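PDB 6ED2: glycosyl hydrolase family 2, TIM barrel domain protein from Faecalibacterium prausnitzii A2-165, which probably hydrolyses beta-glucuronides as a beta-glucuronidase of glycosyl hydrolase family 2, and binds magnesium. Local coordinates for residues 517-522 with 531-536. Numbering follows the deposited sequence.
Sequences HEMDGW and LIFTEY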
loop_
_atom_site.group_PDB
_atom_site.type_symbol
_atom_site.label_atom_id
_atom_site.label_comp_id
_atom_site.label_asym_id
_atom_site.label_seq_id
_atom_site.Cartn_x
_atom_site.Cartn_y
_atom_site.Cartn_z
ATOM N N HIS A 517 -5.482 -35.626 10.921
ATOM C CA HIS A 517 -5.254 -36.970 10.411
ATOM C C HIS A 517 -3.763 -37.293 10.376
ATOM O O HIS A 517 -3.334 -38.328 10.892
ATOM C CB HIS A 517 -5.883 -37.128 9.024
ATOM C CG HIS A 517 -5.668 -38.482 8.421
ATOM N ND1 HIS A 517 -6.369 -39.602 8.826
ATOM C CD2 HIS A 517 -4.803 -38.905 7.469
ATOM C CE1 HIS A 517 -5.962 -40.648 8.130
ATOM N NE2 HIS A 517 -5.012 -40.252 7.301
ATOM N N GLU A 518 -2.948 -36.402 9.801
ATOM C CA GLU A 518 -1.509 -36.669 9.752
ATOM C C GLU A 518 -0.892 -36.677 11.146
ATOM O O GLU A 518 -0.013 -37.494 11.435
ATOM C CB GLU A 518 -0.780 -35.654 8.860
ATOM C CG GLU A 518 0.655 -36.105 8.518
ATOM C CD GLU A 518 1.524 -35.034 7.846
ATOM O OE1 GLU A 518 0.966 -34.117 7.205
ATOM O OE2 GLU A 518 2.776 -35.127 7.943
ATOM N N MET A 519 -1.332 -35.776 12.026
ATOM C CA MET A 519 -0.758 -35.746 13.364
ATOM C C MET A 519 -1.028 -37.045 14.115
ATOM O O MET A 519 -0.182 -37.489 14.904
ATOM C CB MET A 519 -1.295 -34.550 14.153
ATOM C CG MET A 519 -0.843 -33.199 13.600
ATOM S SD MET A 519 0.934 -33.153 13.244
ATOM C CE MET A 519 1.575 -33.055 14.898
ATOM N N ASP A 520 -2.194 -37.669 13.893
ATOM C CA ASP A 520 -2.441 -38.974 14.505
ATOM C C ASP A 520 -1.415 -39.997 14.037
ATOM O O ASP A 520 -1.011 -40.861 14.817
ATOM C CB ASP A 520 -3.859 -39.468 14.200
ATOM C CG ASP A 520 -4.952 -38.548 14.772
ATOM O OD1 ASP A 520 -4.718 -37.856 15.798
ATOM O OD2 ASP A 520 -6.064 -38.522 14.187
ATOM N N GLY A 521 -0.980 -39.904 12.775
ATOM C CA GLY A 521 0.118 -40.738 12.304
ATOM C C GLY A 521 1.426 -40.454 13.026
ATOM O O GLY A 521 2.110 -41.380 13.473
ATOM N N TRP A 522 1.792 -39.165 13.155
ATOM C CA TRP A 522 3.025 -38.817 13.867
ATOM C C TRP A 522 2.981 -39.291 15.314
ATOM O O TRP A 522 4.004 -39.712 15.870
ATOM C CB TRP A 522 3.296 -37.302 13.799
ATOM C CG TRP A 522 3.770 -36.936 12.468
ATOM C CD1 TRP A 522 3.077 -36.259 11.505
ATOM C CD2 TRP A 522 5.030 -37.292 11.886
ATOM N NE1 TRP A 522 3.832 -36.169 10.358
ATOM C CE2 TRP A 522 5.040 -36.786 10.570
ATOM C CE3 TRP A 522 6.152 -37.983 12.355
ATOM C CZ2 TRP A 522 6.124 -36.959 9.711
ATOM C CZ3 TRP A 522 7.240 -38.144 11.501
ATOM C CH2 TRP A 522 7.216 -37.635 10.196
ATOM N N LEU A 531 8.021 -33.369 19.139
ATOM C CA LEU A 531 7.842 -32.862 17.791
ATOM C C LEU A 531 7.707 -31.348 17.875
ATOM O O LEU A 531 7.076 -30.824 18.801
ATOM C CB LEU A 531 6.610 -33.490 17.121
ATOM C CG LEU A 531 6.356 -33.196 15.636
ATOM C CD1 LEU A 531 5.731 -34.438 14.923
ATOM C CD2 LEU A 531 5.465 -31.963 15.486
ATOM N N ILE A 532 8.332 -30.644 16.933
ATOM C CA ILE A 532 8.151 -29.210 16.804
ATOM C C ILE A 532 7.792 -28.902 15.364
ATOM O O ILE A 532 8.042 -29.692 14.444
ATOM C CB ILE A 532 9.392 -28.394 17.209
ATOM C CG1 ILE A 532 10.490 -28.513 16.156
ATOM C CG2 ILE A 532 9.892 -28.807 18.564
ATOM C CD1 ILE A 532 11.642 -27.561 16.438
ATOM N N PHE A 533 7.198 -27.731 15.177
ATOM C CA PHE A 533 6.958 -27.208 13.845
ATOM C C PHE A 533 8.018 -26.167 13.529
ATOM O O PHE A 533 8.259 -25.246 14.317
ATOM C CB PHE A 533 5.541 -26.651 13.731
ATOM C CG PHE A 533 4.495 -27.736 13.728
ATOM C CD1 PHE A 533 4.051 -28.279 12.536
ATOM C CD2 PHE A 533 4.009 -28.255 14.925
ATOM C CE1 PHE A 533 3.119 -29.310 12.537
ATOM C CE2 PHE A 533 3.061 -29.271 14.937
ATOM C CZ PHE A 533 2.626 -29.804 13.748
ATOM N N THR A 534 8.693 -26.353 12.410
ATOM C CA THR A 534 9.724 -25.427 11.993
ATOM C C THR A 534 9.285 -24.537 10.840
ATOM O O THR A 534 9.989 -23.569 10.531
ATOM C CB THR A 534 10.999 -26.195 11.604
ATOM O OG1 THR A 534 10.634 -27.378 10.882
ATOM C CG2 THR A 534 11.779 -26.580 12.855
ATOM N N GLU A 535 8.164 -24.840 10.186
ATOM C CA GLU A 535 7.561 -23.910 9.237
ATOM C C GLU A 535 6.055 -24.084 9.244
ATOM O O GLU A 535 5.540 -25.193 9.430
ATOM C CB GLU A 535 8.064 -24.095 7.798
ATOM C CG GLU A 535 9.525 -23.787 7.643
ATOM C CD GLU A 535 9.964 -23.741 6.224
ATOM O OE1 GLU A 535 9.089 -23.567 5.339
ATOM O OE2 GLU A 535 11.191 -23.863 6.003
ATOM N N TYR A 536 5.369 -22.969 9.005
ATOM C CA TYR A 536 3.937 -22.825 8.785
ATOM C C TYR A 536 3.657 -21.329 8.659
ATOM O O TYR A 536 4.437 -20.494 9.138
ATOM C CB TYR A 536 3.110 -23.459 9.905
ATOM C CG TYR A 536 3.205 -22.808 11.278
ATOM C CD1 TYR A 536 2.148 -22.041 11.771
ATOM C CD2 TYR A 536 4.319 -22.980 12.088
ATOM C CE1 TYR A 536 2.203 -21.458 13.021
ATOM C CE2 TYR A 536 4.380 -22.413 13.360
ATOM C CZ TYR A 536 3.317 -21.652 13.821
ATOM O OH TYR A 536 3.354 -21.072 15.079
#
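Met519 and Trp522 of helix segment 517-522 meet Leu531 and Phe533 of strand 531-535, whose axis passes 11.9 Å from that of the helix at 136° between their N-to-C directions. The nearest CA atoms are Trp522 CA and Leu531 CA, 8.6 Å apart, so side chains alone bridge the layers. Met519 and Phe533 approach from opposite directions. The Met519 chain, bent at chi2 (-47°) and again at chi3, brings CE to 3.6 Å from Phe533 CZ. Met519 SD lies 5.1 Å from the Phe533 ring centroid and 79° off the normal, hence a Met-aromatic contact at the ring edge. Leu531 splits its branches: CD1 sits 3.9 Å from Trp522 CB, while CD2 faces Met519 CE at 4.1 Å. Within the helix, Trp522 NE1 donates to Glu518 OE2 (2.8 Å, nearly straight), the oxygen lying almost in the indole plane; this bond should limit rotation of the indole, and Arg496 forms a salt bridge to the same oxygen. Helix 508-525 packs against strand 531-535 as the helix of the beta-alpha-beta unit linking parallel strands 492-495 and 531-535 of the TIM barrel. With four buried, largely apolar side chains and no hydrogen bond between the segments, the contact probably rests on hydrophobic burial and dispersion, with a sulfur-aromatic contribution from Met519 SD.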